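Local coordinates for PBP domain-containing protein (Vibrio parahaemolyticus, PDB 3MUQ), which is of unknown function but, as a periplasmic-binding-protein-like protein with a signal sequence, probably binds a small ligand outside the cytoplasm, at residues Pro26-Glu29 with Lys30-Tyr34; Thr60-Pro63 with Lys64-Thr68; Met160-Glu163 with Met164-Tyr167; Thr174-Ala177 with Tyr178-Lys181. All coordinates share one frame; numbering follows the deposited sequence.

Contact 1: residues Pro26-Glu29 with Lys30-Tyr34; sequences PQFE and KDTGY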
loop_
_atom_site.group_PDB
_atom_site.type_symbol
_atom_site.label_atom_id
_atom_site.label_comp_id
_atom_site.label_asym_id
_atom_site.label_seq_id
_atom_site.Cartn_x
_atom_site.Cartn_y
_atom_site.Cartn_z
ATOM N N PRO A 26 16.258 8.295 5.403
ATOM C CA PRO A 26 17.601 8.238 4.819
ATOM C C PRO A 26 17.561 7.960 3.321
ATOM O O PRO A 26 18.228 8.661 2.548
ATOM C CB PRO A 26 18.251 7.068 5.565
ATOM C CG PRO A 26 17.567 7.059 6.902
ATOM C CD PRO A 26 16.146 7.468 6.623
ATOM N N GLN A 27 16.778 6.964 2.904
ATOM C CA GLN A 27 16.677 6.670 1.477
ATOM C C GLN A 27 16.010 7.816 0.717
ATOM O O GLN A 27 16.440 8.192 -0.381
ATOM C CB GLN A 27 15.922 5.360 1.227
ATOM C CG GLN A 27 16.051 4.858 -0.224
ATOM C CD GLN A 27 17.501 4.584 -0.610
ATOM O OE1 GLN A 27 18.222 3.887 0.105
ATOM N NE2 GLN A 27 17.938 5.145 -1.735
ATOM N N PHE A 28 14.960 8.384 1.300
ATOM C CA PHE A 28 14.259 9.473 0.627
ATOM C C PHE A 28 15.173 10.669 0.415
ATOM O O PHE A 28 15.132 11.290 -0.645
ATOM C CB PHE A 28 12.968 9.860 1.360
ATOM C CG PHE A 28 12.290 11.071 0.797
ATOM C CD1 PHE A 28 11.654 11.017 -0.433
ATOM C CD2 PHE A 28 12.291 12.272 1.498
ATOM C CE1 PHE A 28 11.018 12.140 -0.966
ATOM C CE2 PHE A 28 11.647 13.399 0.970
ATOM C CZ PHE A 28 11.022 13.329 -0.269
ATOM N N GLU A 29 15.997 10.996 1.410
ATOM C CA GLU A 29 16.921 12.123 1.257
ATOM C C GLU A 29 17.963 11.803 0.206
ATOM O O GLU A 29 18.294 12.642 -0.629
ATOM C CB GLU A 29 17.631 12.495 2.570
ATOM C CG GLU A 29 18.546 13.725 2.411
ATOM C CD GLU A 29 19.396 14.030 3.640
ATOM O OE1 GLU A 29 19.098 13.507 4.732
ATOM O OE2 GLU A 29 20.370 14.796 3.511
ATOM N N LYS A 30 18.490 10.585 0.267
ATOM C CA LYS A 30 19.461 10.134 -0.714
ATOM C C LYS A 30 18.858 10.268 -2.104
ATOM O O LYS A 30 19.508 10.745 -3.030
ATOM C CB LYS A 30 19.829 8.671 -0.440
ATOM C CG LYS A 30 20.734 8.018 -1.480
ATOM C CD LYS A 30 22.195 8.382 -1.256
ATOM C CE LYS A 30 23.099 7.806 -2.341
ATOM N NZ LYS A 30 24.507 8.294 -2.203
ATOM N N ASP A 31 17.608 9.847 -2.251
ATOM C CA ASP A 31 16.965 9.861 -3.567
ATOM C C ASP A 31 16.711 11.269 -4.096
ATOM O O ASP A 31 16.984 11.554 -5.251
ATOM C CB ASP A 31 15.643 9.088 -3.530
ATOM C CG ASP A 31 15.834 7.576 -3.619
ATOM O OD1 ASP A 31 16.965 7.138 -3.884
ATOM O OD2 ASP A 31 14.844 6.831 -3.443
ATOM N N THR A 32 16.189 12.151 -3.252
ATOM C CA THR A 32 15.628 13.404 -3.748
ATOM C C THR A 32 16.360 14.684 -3.341
ATOM O O THR A 32 16.169 15.720 -3.958
ATOM C CB THR A 32 14.176 13.563 -3.291
ATOM O OG1 THR A 32 14.153 13.711 -1.867
ATOM C CG2 THR A 32 13.361 12.346 -3.692
ATOM N N GLY A 33 17.171 14.614 -2.298
ATOM C CA GLY A 33 17.799 15.798 -1.751
ATOM C C GLY A 33 16.926 16.561 -0.760
ATOM O O GLY A 33 17.359 17.573 -0.212
ATOM N N TYR A 34 15.696 16.106 -0.524
ATOM C CA TYR A 34 14.860 16.797 0.454
ATOM C C TYR A 34 15.205 16.330 1.856
ATOM O O TYR A 34 15.489 15.147 2.073
ATOM C CB TYR A 34 13.372 16.563 0.200
ATOM C CG TYR A 34 12.794 17.288 -0.998
ATOM C CD1 TYR A 34 12.610 18.672 -0.996
ATOM C CD2 TYR A 34 12.417 16.581 -2.119
ATOM C CE1 TYR A 34 12.070 19.315 -2.102
ATOM C CE2 TYR A 34 11.887 17.206 -3.209
ATOM C CZ TYR A 34 11.711 18.563 -3.205
ATOM O OH TYR A 34 11.162 19.137 -4.329
#
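Backbone bonds one turn apart join Pro26-Glu29 to Lys30-Tyr34 at the C-terminal end of a helix: Lys30 N donates to Pro26 O, Asp31 N to Gln27 O, Thr32 N to Phe28 O and Gly33 N to Glu29 O. Gly33 then leaves the helix with positive phi (84°), an angle at which a CB would press on the preceding carbonyl oxygen. Phe28 O is gripped twice, because Thr32 OG1 also donates to it at 2.9 Å, from the face of the carbonyl plane opposite to Thr32 N. Thr32 OG1 sits between its own backbone N and carbonyl carbon (chi1 66°), which turns it back over the helix; it accepts from Tyr34 N at 3.1 Å, an ST turn. Thr32 OG1 also lies over one face of the Phe28 ring, toward its rim, 3.5 Å from Phe28 CZ, while Tyr34 CB packs against Phe28 CE2 at 3.7 Å. On another side of the helix Gln27 bends at chi2 and sends NE2 to Asp31 OD1 (3.1 Å), which is met from above the carboxylate plane. Asp31 is held more strongly by Trp222 and also forms a salt bridge to Arg227; Glu29 pairs with Lys35. Helix 20-32 packs on helix 213-224, where Phe28 meets Phe219 and, edge-to-face, Trp222, before the chain enters strand 35-41.

Contact 2: residues Thr60-Pro63 with Lys64-Thr68; sequences THAP and KAEGT
Thr60 OG1 donates to Glu66 OE2 over a short 2.6 Å, and Ala62 N reaches the same oxygen, Glu66 OE2, at 2.9 Å in a nearly straight bond (173° at the hydrogen). The two donors use different approaches: the hydroxyl arrives on the anti side, 17° out of the carboxylate plane, whereas the amide comes from well above that plane. One carboxylate oxygen thereby ties the end of a strand to the first turn of the helix that follows. The exchange is reciprocal, since Glu66 N donates to Ala62 O at 2.8 Å, so Ala62, at the N-cap position, is bound through both its N and its O to one residue of the helix. Glu66 CG stands beside its own backbone N (chi1 -62°) and the chain runs out extended, back past the helix start; CG comes within 3.1 Å of Ala62 O on the way. Such donors, with the helix N-terminus close by, would probably favour the charged carboxylate. Behind this shell, Gly67 N bonds to Pro63 O at 2.9 Å and Ala62 CB and Ala65 CB touch at 4.1 Å. The other carboxylate oxygen, Glu66 OE1, accepts from Gln199 NE2, which holds the group from the sheet side. Strand 57-60 pairs with strand 195-203 through Thr60 and Gln199, and helix 63-71 follows strand 57-60 after a two-residue link, with Thr60 and Ala65 both resting on Leu47 of helix 43-51.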
loop_
_atom_site.group_PDB
_atom_site.type_symbol
_atom_site.label_atom_id
_atom_site.label_comp_id
_atom_site.label_asym_id
_atom_site.label_seq_id
_atom_site.Cartn_x
_atom_site.Cartn_y
_atom_site.Cartn_z
ATOM N N THR A 60 -0.966 10.393 9.911
ATOM C CA THR A 60 -1.650 9.894 11.092
ATOM C C THR A 60 -2.358 8.571 10.762
ATOM O O THR A 60 -2.348 8.111 9.613
ATOM C CB THR A 60 -2.680 10.921 11.635
ATOM O OG1 THR A 60 -3.600 11.269 10.597
ATOM C CG2 THR A 60 -1.987 12.189 12.106
ATOM N N HIS A 61 -2.962 7.961 11.773
ATOM C CA HIS A 61 -3.701 6.723 11.581
ATOM C C HIS A 61 -5.048 6.822 12.294
ATOM O O HIS A 61 -5.356 6.011 13.170
ATOM C CB HIS A 61 -2.878 5.528 12.077
ATOM C CG HIS A 61 -2.312 5.711 13.453
ATOM N ND1 HIS A 61 -1.105 6.336 13.684
ATOM C CD2 HIS A 61 -2.787 5.351 14.669
ATOM C CE1 HIS A 61 -0.862 6.356 14.983
ATOM N NE2 HIS A 61 -1.866 5.764 15.603
ATOM N N ALA A 62 -5.830 7.834 11.906
ATOM C CA ALA A 62 -7.134 8.143 12.505
ATOM C C ALA A 62 -8.101 8.559 11.405
ATOM O O ALA A 62 -8.301 9.750 11.161
ATOM C CB ALA A 62 -6.992 9.263 13.540
ATOM N N PRO A 63 -8.702 7.564 10.726
ATOM C CA PRO A 63 -9.574 7.771 9.562
ATOM C C PRO A 63 -10.685 8.809 9.776
ATOM O O PRO A 63 -10.981 9.574 8.860
ATOM C CB PRO A 63 -10.187 6.379 9.327
ATOM C CG PRO A 63 -9.188 5.419 9.886
ATOM C CD PRO A 63 -8.526 6.129 11.048
ATOM N N LYS A 64 -11.300 8.831 10.955
ATOM C CA LYS A 64 -12.413 9.734 11.173
ATOM C C LYS A 64 -11.900 11.164 11.252
ATOM O O LYS A 64 -12.426 12.066 10.600
ATOM C CB LYS A 64 -13.162 9.379 12.460
ATOM C CG LYS A 64 -13.959 8.087 12.394
ATOM C CD LYS A 64 -14.800 7.901 13.653
ATOM C CE LYS A 64 -15.782 6.742 13.515
ATOM N NZ LYS A 64 -15.090 5.430 13.474
ATOM N N ALA A 65 -10.874 11.367 12.072
ATOM C CA ALA A 65 -10.283 12.682 12.212
ATOM C C ALA A 65 -9.736 13.167 10.854
ATOM O O ALA A 65 -9.905 14.334 10.484
ATOM C CB ALA A 65 -9.192 12.657 13.285
ATOM N N GLU A 66 -9.113 12.262 10.098
ATOM C CA GLU A 66 -8.577 12.614 8.781
ATOM C C GLU A 66 -9.667 12.947 7.774
ATOM O O GLU A 66 -9.449 13.750 6.861
ATOM C CB GLU A 66 -7.694 11.488 8.225
ATOM C CG GLU A 66 -6.462 11.189 9.080
ATOM C CD GLU A 66 -5.993 9.751 8.926
ATOM O OE1 GLU A 66 -6.597 9.012 8.106
ATOM O OE2 GLU A 66 -5.030 9.363 9.632
ATOM N N GLY A 67 -10.825 12.305 7.912
ATOM C CA GLY A 67 -11.942 12.567 7.015
ATOM C C GLY A 67 -12.435 13.999 7.160
ATOM O O GLY A 67 -12.671 14.694 6.181
ATOM N N THR A 68 -12.578 14.440 8.404
ATOM C CA THR A 68 -12.956 15.818 8.702
ATOM C C THR A 68 -11.880 16.793 8.210
ATOM O O THR A 68 -12.179 17.828 7.595
ATOM C CB THR A 68 -13.124 15.986 10.215
ATOM O OG1 THR A 68 -14.161 15.111 10.672
ATOM C CG2 THR A 68 -13.477 17.417 10.569
#

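Contact 3: residues Met160-Glu163 with Met164-Tyr167; sequences MASE and MQGY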
loop_
_atom_site.group_PDB
_atom_site.type_symbol
_atom_site.label_atom_id
_atom_site.label_comp_id
_atom_site.label_asym_id
_atom_site.label_seq_id
_atom_site.Cartn_x
_atom_site.Cartn_y
_atom_site.Cartn_z
HETATM N N MSE A 160 8.080 -20.478 17.469
HETATM C CA MSE A 160 8.350 -20.614 18.895
HETATM C C MSE A 160 7.038 -20.718 19.683
HETATM O O MSE A 160 6.897 -21.561 20.567
HETATM C CB MSE A 160 9.210 -19.440 19.398
HETATM C CG MSE A 160 9.780 -19.643 20.801
HETATM SE SE MSE A 160 11.005 -21.200 20.897
HETATM C CE MSE A 160 12.203 -20.631 19.508
ATOM N N ALA A 161 6.074 -19.865 19.359
ATOM C CA ALA A 161 4.795 -19.887 20.058
ATOM C C ALA A 161 4.087 -21.243 19.876
ATOM O O ALA A 161 3.443 -21.748 20.802
ATOM C CB ALA A 161 3.904 -18.721 19.601
ATOM N N SER A 162 4.209 -21.831 18.689
ATOM C CA SER A 162 3.609 -23.136 18.420
ATOM C C SER A 162 4.344 -24.227 19.197
ATOM O O SER A 162 3.720 -25.115 19.790
ATOM C CB SER A 162 3.617 -23.437 16.907
ATOM O OG SER A 162 2.951 -24.660 16.609
ATOM N N GLU A 163 5.674 -24.169 19.197
ATOM C CA GLU A 163 6.462 -25.165 19.919
ATOM C C GLU A 163 6.136 -25.160 21.418
ATOM O O GLU A 163 5.949 -26.214 22.050
ATOM C CB GLU A 163 7.949 -24.905 19.721
ATOM C CG GLU A 163 8.849 -25.756 20.598
ATOM C CD GLU A 163 8.675 -27.245 20.348
ATOM O OE1 GLU A 163 8.497 -27.639 19.178
ATOM O OE2 GLU A 163 8.723 -28.022 21.328
HETATM N N MSE A 164 6.056 -23.964 21.991
HETATM C CA MSE A 164 5.847 -23.845 23.428
HETATM C C MSE A 164 4.377 -23.724 23.807
HETATM O O MSE A 164 4.047 -23.577 24.983
HETATM C CB MSE A 164 6.656 -22.676 23.979
HETATM C CG MSE A 164 8.134 -22.903 23.842
HETATM SE SE MSE A 164 9.127 -21.470 24.669
HETATM C CE MSE A 164 8.520 -21.763 26.507
ATOM N N GLN A 165 3.498 -23.813 22.812
ATOM C CA GLN A 165 2.065 -23.582 23.037
ATOM C C GLN A 165 1.829 -22.293 23.817
ATOM O O GLN A 165 1.248 -22.296 24.903
ATOM C CB GLN A 165 1.431 -24.775 23.761
ATOM C CG GLN A 165 1.301 -26.004 22.854
ATOM C CD GLN A 165 0.365 -25.736 21.683
ATOM O OE1 GLN A 165 -0.859 -25.706 21.852
ATOM N NE2 GLN A 165 0.935 -25.522 20.490
ATOM N N GLY A 166 2.286 -21.183 23.261
ATOM C CA GLY A 166 2.072 -19.898 23.900
ATOM C C GLY A 166 1.341 -18.901 23.021
ATOM O O GLY A 166 1.003 -19.189 21.869
ATOM N N TYR A 167 1.100 -17.722 23.583
ATOM C CA TYR A 167 0.444 -16.640 22.877
ATOM C C TYR A 167 1.480 -15.733 22.226
ATOM O O TYR A 167 2.604 -15.627 22.699
ATOM C CB TYR A 167 -0.375 -15.807 23.860
ATOM C CG TYR A 167 -1.532 -16.560 24.486
ATOM C CD1 TYR A 167 -2.810 -16.505 23.930
ATOM C CD2 TYR A 167 -1.346 -17.317 25.638
ATOM C CE1 TYR A 167 -3.877 -17.203 24.513
ATOM C CE2 TYR A 167 -2.402 -18.010 26.233
ATOM C CZ TYR A 167 -3.663 -17.944 25.669
ATOM O OH TYR A 167 -4.699 -18.627 26.262
#
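Gln165 folds its side chain back on Ser162: NE2 donates to Ser162 O at 2.9 Å, in the plane of that carbonyl and on a lone pair. The oxygen also lies close to the plane of the donating amide, so both flat groups are well placed for the bond. Two bends put the amide there, CG beside the backbone N (chi1 -72°) and a further turn at chi2 (-63°). Although the first bond of the side chain leads away from the helix, its end therefore returns to the last turn and meets Ser162 O, which Gln165 N reaches only weakly, at 3.3 Å. Gln165 NE2 also donates to Asp183 O, and Ser162 OG bonds to Asp183 N, so the backbone of Asp183 is held through both its N and its O by this helix end. On another side of the turn, the selenomethionines Met160 and Met164 bring their SE atoms to 4.2 Å, an apolar contact between residues one turn apart. In the same turn Met164 N donates to Met160 O at 2.9 Å, a regular helical bond. Ala161 CB lies 3.7 Å from Gly166 O and packs on Ile119 of strand 118-120. Gly166 N reaches back five residues to Ala161 O at 2.8 Å, in the carbonyl plane. With Gln165 at positive phi (49°), this five-residue bond together with the weak one from Gln165 N to Ser162 O marks a Schellman motif, which ends helix 154-163 and turns the chain toward strand 168-171.

Contact 4: residues Thr174-Ala177 with Tyr178-Lys181; sequences TWLA and YQNK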
loop_
_atom_site.group_PDB
_atom_site.type_symbol
_atom_site.label_atom_id
_atom_site.label_comp_id
_atom_site.label_asym_id
_atom_site.label_seq_id
_atom_site.Cartn_x
_atom_site.Cartn_y
_atom_site.Cartn_z
ATOM N N THR A 174 1.697 -12.694 8.242
ATOM C CA THR A 174 2.646 -13.739 8.568
ATOM C C THR A 174 1.859 -14.925 9.108
ATOM O O THR A 174 2.144 -16.082 8.781
ATOM C CB THR A 174 3.724 -13.263 9.565
ATOM O OG1 THR A 174 4.258 -12.018 9.104
ATOM C CG2 THR A 174 4.867 -14.296 9.651
ATOM N N TRP A 175 0.832 -14.622 9.891
ATOM C CA TRP A 175 -0.054 -15.656 10.433
ATOM C C TRP A 175 -0.640 -16.538 9.333
ATOM O O TRP A 175 -0.628 -17.754 9.444
ATOM C CB TRP A 175 -1.207 -15.030 11.224
ATOM C CG TRP A 175 -2.339 -16.001 11.403
ATOM C CD1 TRP A 175 -3.591 -15.924 10.859
ATOM C CD2 TRP A 175 -2.294 -17.224 12.135
ATOM N NE1 TRP A 175 -4.336 -17.022 11.233
ATOM C CE2 TRP A 175 -3.560 -17.834 12.014
ATOM C CE3 TRP A 175 -1.306 -17.859 12.897
ATOM C CZ2 TRP A 175 -3.865 -19.052 12.624
ATOM C CZ3 TRP A 175 -1.611 -19.065 13.503
ATOM C CH2 TRP A 175 -2.884 -19.644 13.368
ATOM N N LEU A 176 -1.155 -15.918 8.273
ATOM C CA LEU A 176 -1.809 -16.672 7.195
ATOM C C LEU A 176 -0.827 -17.555 6.437
ATOM O O LEU A 176 -1.160 -18.684 6.058
ATOM C CB LEU A 176 -2.528 -15.734 6.210
ATOM C CG LEU A 176 -3.688 -14.914 6.774
ATOM C CD1 LEU A 176 -4.143 -13.822 5.786
ATOM C CD2 LEU A 176 -4.846 -15.835 7.136
ATOM N N ALA A 177 0.374 -17.034 6.202
ATOM C CA ALA A 177 1.402 -17.808 5.498
ATOM C C ALA A 177 1.891 -18.998 6.309
ATOM O O ALA A 177 2.298 -20.002 5.736
ATOM C CB ALA A 177 2.589 -16.924 5.104
ATOM N N TYR A 178 1.859 -18.879 7.636
ATOM C CA TYR A 178 2.414 -19.913 8.516
ATOM C C TYR A 178 1.377 -20.869 9.143
ATOM O O TYR A 178 1.737 -21.916 9.674
ATOM C CB TYR A 178 3.234 -19.259 9.642
ATOM C CG TYR A 178 4.658 -18.888 9.271
ATOM C CD1 TYR A 178 4.921 -17.867 8.360
ATOM C CD2 TYR A 178 5.744 -19.547 9.843
ATOM C CE1 TYR A 178 6.224 -17.516 8.020
ATOM C CE2 TYR A 178 7.058 -19.203 9.505
ATOM C CZ TYR A 178 7.282 -18.187 8.595
ATOM O OH TYR A 178 8.565 -17.827 8.252
ATOM N N GLN A 179 0.096 -20.517 9.094
ATOM C CA GLN A 179 -0.900 -21.239 9.894
ATOM C C GLN A 179 -0.900 -22.741 9.604
ATOM O O GLN A 179 -1.147 -23.551 10.497
ATOM C CB GLN A 179 -2.295 -20.649 9.687
ATOM C CG GLN A 179 -2.767 -20.732 8.239
ATOM C CD GLN A 179 -4.108 -20.079 8.031
ATOM O OE1 GLN A 179 -4.979 -20.137 8.898
ATOM N NE2 GLN A 179 -4.284 -19.450 6.874
ATOM N N ASN A 180 -0.591 -23.113 8.369
ATOM C CA ASN A 180 -0.611 -24.521 7.976
ATOM C C ASN A 180 0.357 -25.387 8.790
ATOM O O ASN A 180 0.185 -26.603 8.883
ATOM C CB ASN A 180 -0.327 -24.668 6.474
ATOM C CG ASN A 180 1.156 -24.453 6.126
ATOM O OD1 ASN A 180 1.637 -23.316 6.040
ATOM N ND2 ASN A 180 1.877 -25.556 5.913
ATOM N N LYS A 181 1.371 -24.764 9.383
ATOM C CA LYS A 181 2.342 -25.506 10.183
ATOM C C LYS A 181 2.372 -25.068 11.656
ATOM O O LYS A 181 3.286 -25.419 12.398
ATOM C CB LYS A 181 3.743 -25.413 9.562
ATOM C CG LYS A 181 4.396 -24.044 9.619
ATOM C CD LYS A 181 5.675 -24.035 8.769
ATOM C CE LYS A 181 6.451 -22.729 8.891
ATOM N NZ LYS A 181 7.446 -22.546 7.786
HETATM O O HOH W 1 -6.419 -18.264 10.278
HETATM O O HOH W 2 -0.429 -21.336 5.723
#
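Gln179 CB lies over one face of the Trp175 indole, 3.8 Å from the centroid of the six-membered ring and 15° off its normal, a CH-pi contact in the close-packed half of this helix end. The two side chains cross at about a right angle. Gln179 CG stands between its own backbone N and carbonyl carbon (chi1 61°), and the chain then runs extended alongside Leu176, its NE2 3.7 Å from Leu176 CD2. Packing is also close at Thr174, whose CG2 meets Tyr178 CD1 at 3.8 Å with both side chains pointing the same way; Thr174 OG1 is held by Asp171. Trp175 is buried against Leu182 and Leu184, and Thr174 and Tyr178 rest on helix 154-163, in a fold assigned to the periplasmic-binding-protein superfamily. In helix 172-178 Tyr178 N donates to Thr174 O at 3.0 Å, while the bond from Gln179 N to Trp175 O is weak, 119° at the hydrogen. Beyond it the chain leads to strand 185-188 of the mixed sheet. The other side is looser and water-bridged. One water accepts from Trp175 NE1 at 2.6 Å and donates to Gln179 OE1, bridging indole and amide where their atoms do not bond directly. Another water sits by Leu176 O and accepts from Asn180 N at 3.2 Å. Here the second subunit approaches: Gln179 NE2 bonds only weakly to Leu176 O, its stronger partner being Asp31 O of the second subunit; Ala177 also packs on that Asp31, while Leu176 touches Trp222 of that subunit.

Overall arrangement
The four contacts follow one another along the chain, each at the start or end of a helix. Contacts 1 and 2 belong to helices 20-32 and 63-71, which flank the large mixed sheet, with centres 27 Å apart. Contacts 3 and 4 lie close together, centres 13 Å apart and touching through Ser162 OG and Lys181 O, at the ends of helices 154-163 and 172-178, before and after strand 168-171 in the chain. Contacts 1 and 3 sit on opposite sides of the chain's centre, 41 Å apart between centres. Within one chain contacts 1 and 4 stay about 22 Å apart at their nearest atoms, yet in the dimer Asp31 of one subunit meets Ala177 and Gln179 of the other, joining them across the interface.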